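Local coordinates for protein SSD1 (Saccharomyces cerevisiae S288C, PDB 7AM1), which binds mRNA and represses translation as a non-enzymatic, pseudonuclease member of the RNase II family, at residues A[387-392]-A[452-457]. Numbering follows the deposited sequence.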
ATOM      1  N   ASN A 387     -12.308 -16.556  39.741  1.00 86.41           N
ATOM      2  CA  ASN A 387     -11.747 -15.817  40.867  1.00 85.07           C
ATOM      3  C   ASN A 387     -11.700 -14.320  40.575  1.00 80.73           C
ATOM      4  O   ASN A 387     -10.718 -13.641  40.878  1.00 82.19           O
ATOM      5  CB  ASN A 387     -10.352 -16.332  41.218  1.00 86.93           C
ATOM      6  CG  ASN A 387      -9.364 -16.168  40.078  1.00 87.28           C
ATOM      7  OD1 ASN A 387      -9.750 -16.070  38.914  1.00 87.80           O
ATOM      8  ND2 ASN A 387      -8.077 -16.135  40.412  1.00 87.14           N
ATOM      9  N   GLY A 388     -12.772 -13.791  39.985  1.00 73.00           N
ATOM     10  CA  GLY A 388     -12.784 -12.406  39.562  1.00 68.55           C
ATOM     11  C   GLY A 388     -11.889 -12.097  38.384  1.00 65.49           C
ATOM     12  O   GLY A 388     -11.617 -10.921  38.118  1.00 63.48           O
ATOM     13  N   THR A 389     -11.409 -13.113  37.676  1.00 67.94           N
ATOM     14  CA  THR A 389     -10.556 -12.904  36.518  1.00 66.48           C
ATOM     15  C   THR A 389     -11.107 -13.663  35.322  1.00 59.26           C
ATOM     16  O   THR A 389     -11.758 -14.702  35.467  1.00 57.40           O
ATOM     17  CB  THR A 389      -9.109 -13.359  36.784  1.00 72.57           C
ATOM     18  OG1 THR A 389      -9.053 -14.791  36.817  1.00 74.70           O
ATOM     19  CG2 THR A 389      -8.600 -12.801  38.106  1.00 76.18           C
ATOM     20  N   LEU A 390     -10.824 -13.132  34.139  1.00 54.46           N
ATOM     21  CA  LEU A 390     -11.099 -13.788  32.872  1.00 53.60           C
ATOM     22  C   LEU A 390      -9.780 -14.173  32.216  1.00 49.98           C
ATOM     23  O   LEU A 390      -8.699 -13.750  32.634  1.00 50.99           O
ATOM     24  CB  LEU A 390     -11.906 -12.882  31.936  1.00 56.91           C
ATOM     25  CG  LEU A 390     -13.208 -12.285  32.466  1.00 62.18           C
ATOM     26  CD1 LEU A 390     -13.858 -11.407  31.401  1.00 63.44           C
ATOM     27  CD2 LEU A 390     -14.161 -13.380  32.914  1.00 64.22           C
ATOM     28  N   GLU A 391      -9.882 -14.980  31.168  1.00 46.23           N
ATOM     29  CA  GLU A 391      -8.720 -15.434  30.417  1.00 45.99           C
ATOM     30  C   GLU A 391      -9.003 -15.296  28.931  1.00 44.85           C
ATOM     31  O   GLU A 391     -10.022 -15.791  28.443  1.00 46.13           O
ATOM     32  CB  GLU A 391      -8.390 -16.886  30.768  1.00 48.39           C
ATOM     33  CG  GLU A 391      -7.356 -17.529  29.887  1.00 49.95           C
ATOM     34  CD  GLU A 391      -6.938 -18.885  30.407  1.00 52.71           C
ATOM     35  OE1 GLU A 391      -6.445 -18.950  31.553  1.00 54.87           O
ATOM     36  OE2 GLU A 391      -7.110 -19.884  29.680  1.00 53.18           O
ATOM     37  N   LEU A 392      -8.112 -14.610  28.222  1.00 43.72           N
ATOM     38  CA  LEU A 392      -8.141 -14.542  26.765  1.00 42.80           C
ATOM     39  C   LEU A 392      -6.935 -15.321  26.250  1.00 42.00           C
ATOM     40  O   LEU A 392      -5.789 -14.913  26.469  1.00 42.02           O
ATOM     41  CB  LEU A 392      -8.108 -13.102  26.264  1.00 43.15           C
ATOM     42  CG  LEU A 392      -8.134 -12.981  24.738  1.00 42.89           C
ATOM     43  CD1 LEU A 392      -9.537 -13.246  24.213  1.00 41.75           C
ATOM     44  CD2 LEU A 392      -7.613 -11.631  24.276  1.00 44.43           C
ATOM     45  N   VAL A 452      -1.565 -16.072  26.455  1.00 44.15           N
ATOM     46  CA  VAL A 452      -2.769 -16.167  27.277  1.00 45.03           C
ATOM     47  C   VAL A 452      -2.757 -15.026  28.283  1.00 44.27           C
ATOM     48  O   VAL A 452      -1.838 -14.927  29.106  1.00 45.23           O
ATOM     49  CB  VAL A 452      -2.862 -17.529  27.984  1.00 47.94           C
ATOM     50  CG1 VAL A 452      -4.131 -17.619  28.821  1.00 49.15           C
ATOM     51  CG2 VAL A 452      -2.810 -18.648  26.957  1.00 48.31           C
ATOM     52  N   TYR A 453      -3.759 -14.156  28.209  1.00 41.78           N
ATOM     53  CA  TYR A 453      -3.880 -13.029  29.124  1.00 42.07           C
ATOM     54  C   TYR A 453      -4.880 -13.368  30.220  1.00 43.74           C
ATOM     55  O   TYR A 453      -5.978 -13.852  29.930  1.00 45.17           O
ATOM     56  CB  TYR A 453      -4.324 -11.766  28.388  1.00 40.67           C
ATOM     57  CG  TYR A 453      -3.397 -11.357  27.261  1.00 40.99           C
ATOM     58  CD1 TYR A 453      -2.237 -10.638  27.516  1.00 41.10           C
ATOM     59  CD2 TYR A 453      -3.684 -11.688  25.940  1.00 40.14           C
ATOM     60  CE1 TYR A 453      -1.391 -10.263  26.495  1.00 40.90           C
ATOM     61  CE2 TYR A 453      -2.835 -11.316  24.907  1.00 39.01           C
ATOM     62  CZ  TYR A 453      -1.697 -10.601  25.190  1.00 39.74           C
ATOM     63  OH  TYR A 453      -0.848 -10.232  24.170  1.00 40.05           O
ATOM     64  N   THR A 454      -4.500 -13.106  31.469  1.00 46.05           N
ATOM     65  CA  THR A 454      -5.418 -13.139  32.602  1.00 47.75           C
ATOM     66  C   THR A 454      -5.872 -11.711  32.881  1.00 45.28           C
ATOM     67  O   THR A 454      -5.040 -10.812  33.030  1.00 44.90           O
ATOM     68  CB  THR A 454      -4.751 -13.747  33.837  1.00 54.17           C
ATOM     69  OG1 THR A 454      -4.396 -15.110  33.572  1.00 56.82           O
ATOM     70  CG2 THR A 454      -5.688 -13.707  35.023  1.00 56.55           C
ATOM     71  N   LEU A 455      -7.186 -11.499  32.901  1.00 45.20           N
ATOM     72  CA  LEU A 455      -7.758 -10.162  32.965  1.00 47.47           C
ATOM     73  C   LEU A 455      -8.621  -9.995  34.205  1.00 50.39           C
ATOM     74  O   LEU A 455      -9.309 -10.931  34.625  1.00 52.15           O
ATOM     75  CB  LEU A 455      -8.616  -9.869  31.727  1.00 48.15           C
ATOM     76  CG  LEU A 455      -8.008 -10.227  30.374  1.00 49.46           C
ATOM     77  CD1 LEU A 455      -9.023 -10.014  29.272  1.00 50.02           C
ATOM     78  CD2 LEU A 455      -6.759  -9.402  30.119  1.00 49.69           C
ATOM     79  N   ASP A 456      -8.598  -8.795  34.779  1.00 51.88           N
ATOM     80  CA  ASP A 456      -9.582  -8.454  35.797  1.00 54.71           C
ATOM     81  C   ASP A 456     -10.975  -8.487  35.178  1.00 55.09           C
ATOM     82  O   ASP A 456     -11.236  -7.817  34.176  1.00 52.68           O
ATOM     83  CB  ASP A 456      -9.293  -7.073  36.383  1.00 56.94           C
ATOM     84  CG  ASP A 456     -10.244  -6.710  37.506  1.00 60.91           C
ATOM     85  OD1 ASP A 456     -11.464  -6.639  37.253  1.00 62.19           O
ATOM     86  OD2 ASP A 456      -9.778  -6.514  38.648  1.00 63.16           O
ATOM     87  N   SER A 457     -11.877  -9.259  35.785  1.00 59.60           N
ATOM     88  CA  SER A 457     -13.187  -9.482  35.184  1.00 63.53           C
ATOM     89  C   SER A 457     -14.059  -8.234  35.145  1.00 64.28           C
ATOM     90  O   SER A 457     -15.077  -8.243  34.448  1.00 63.41           O
ATOM     91  CB  SER A 457     -13.925 -10.594  35.931  1.00 68.87           C
ATOM     92  OG  SER A 457     -13.231 -11.822  35.812  1.00 71.66           O
TER
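Leu-390 and Leu-392 pair with Leu-455 and Tyr-453 in an antiparallel contact between neighbouring strands of the RNB domain's mixed sheet, at the strand ends where residues 387-388 lead in and Ser-457 leads out. Leu-390 N donates a 2.7 Å hydrogen bond to Leu-455 O, and Leu-455 N returns one to Leu-390 O; Leu-392 and Tyr-453 exchange another two. Beyond them, Ser-457 N adds a bond to Gly-388 O at 2.9 Å from above the carbonyl plane. The four paired side chains share one face, where helix 495-510 packs on Leu-392 and Leu-455, and Phe-506 meets the Tyr-453 ring edge-to-face. On the other face, with CG anti to the backbone N (chi1 170°), Glu-391 lays CG 3.4 Å from Val-452 CG1, the two side chains crossing obliquely; its OE2 is hydrogen-bonded to His-381 NE2. Thr-389 CB sits 3.9 Å from Thr-454 CG2, while OG1 donates to Asn-387 OD1 (2.6 Å). A valine in place of Thr-389 would probably leave Asn-387 OD1 without this donor and the Asn-387 side chain freer to turn. Backbone bonds thus fix the register of two strands with one largely apolar face and a buried glutamate on the other.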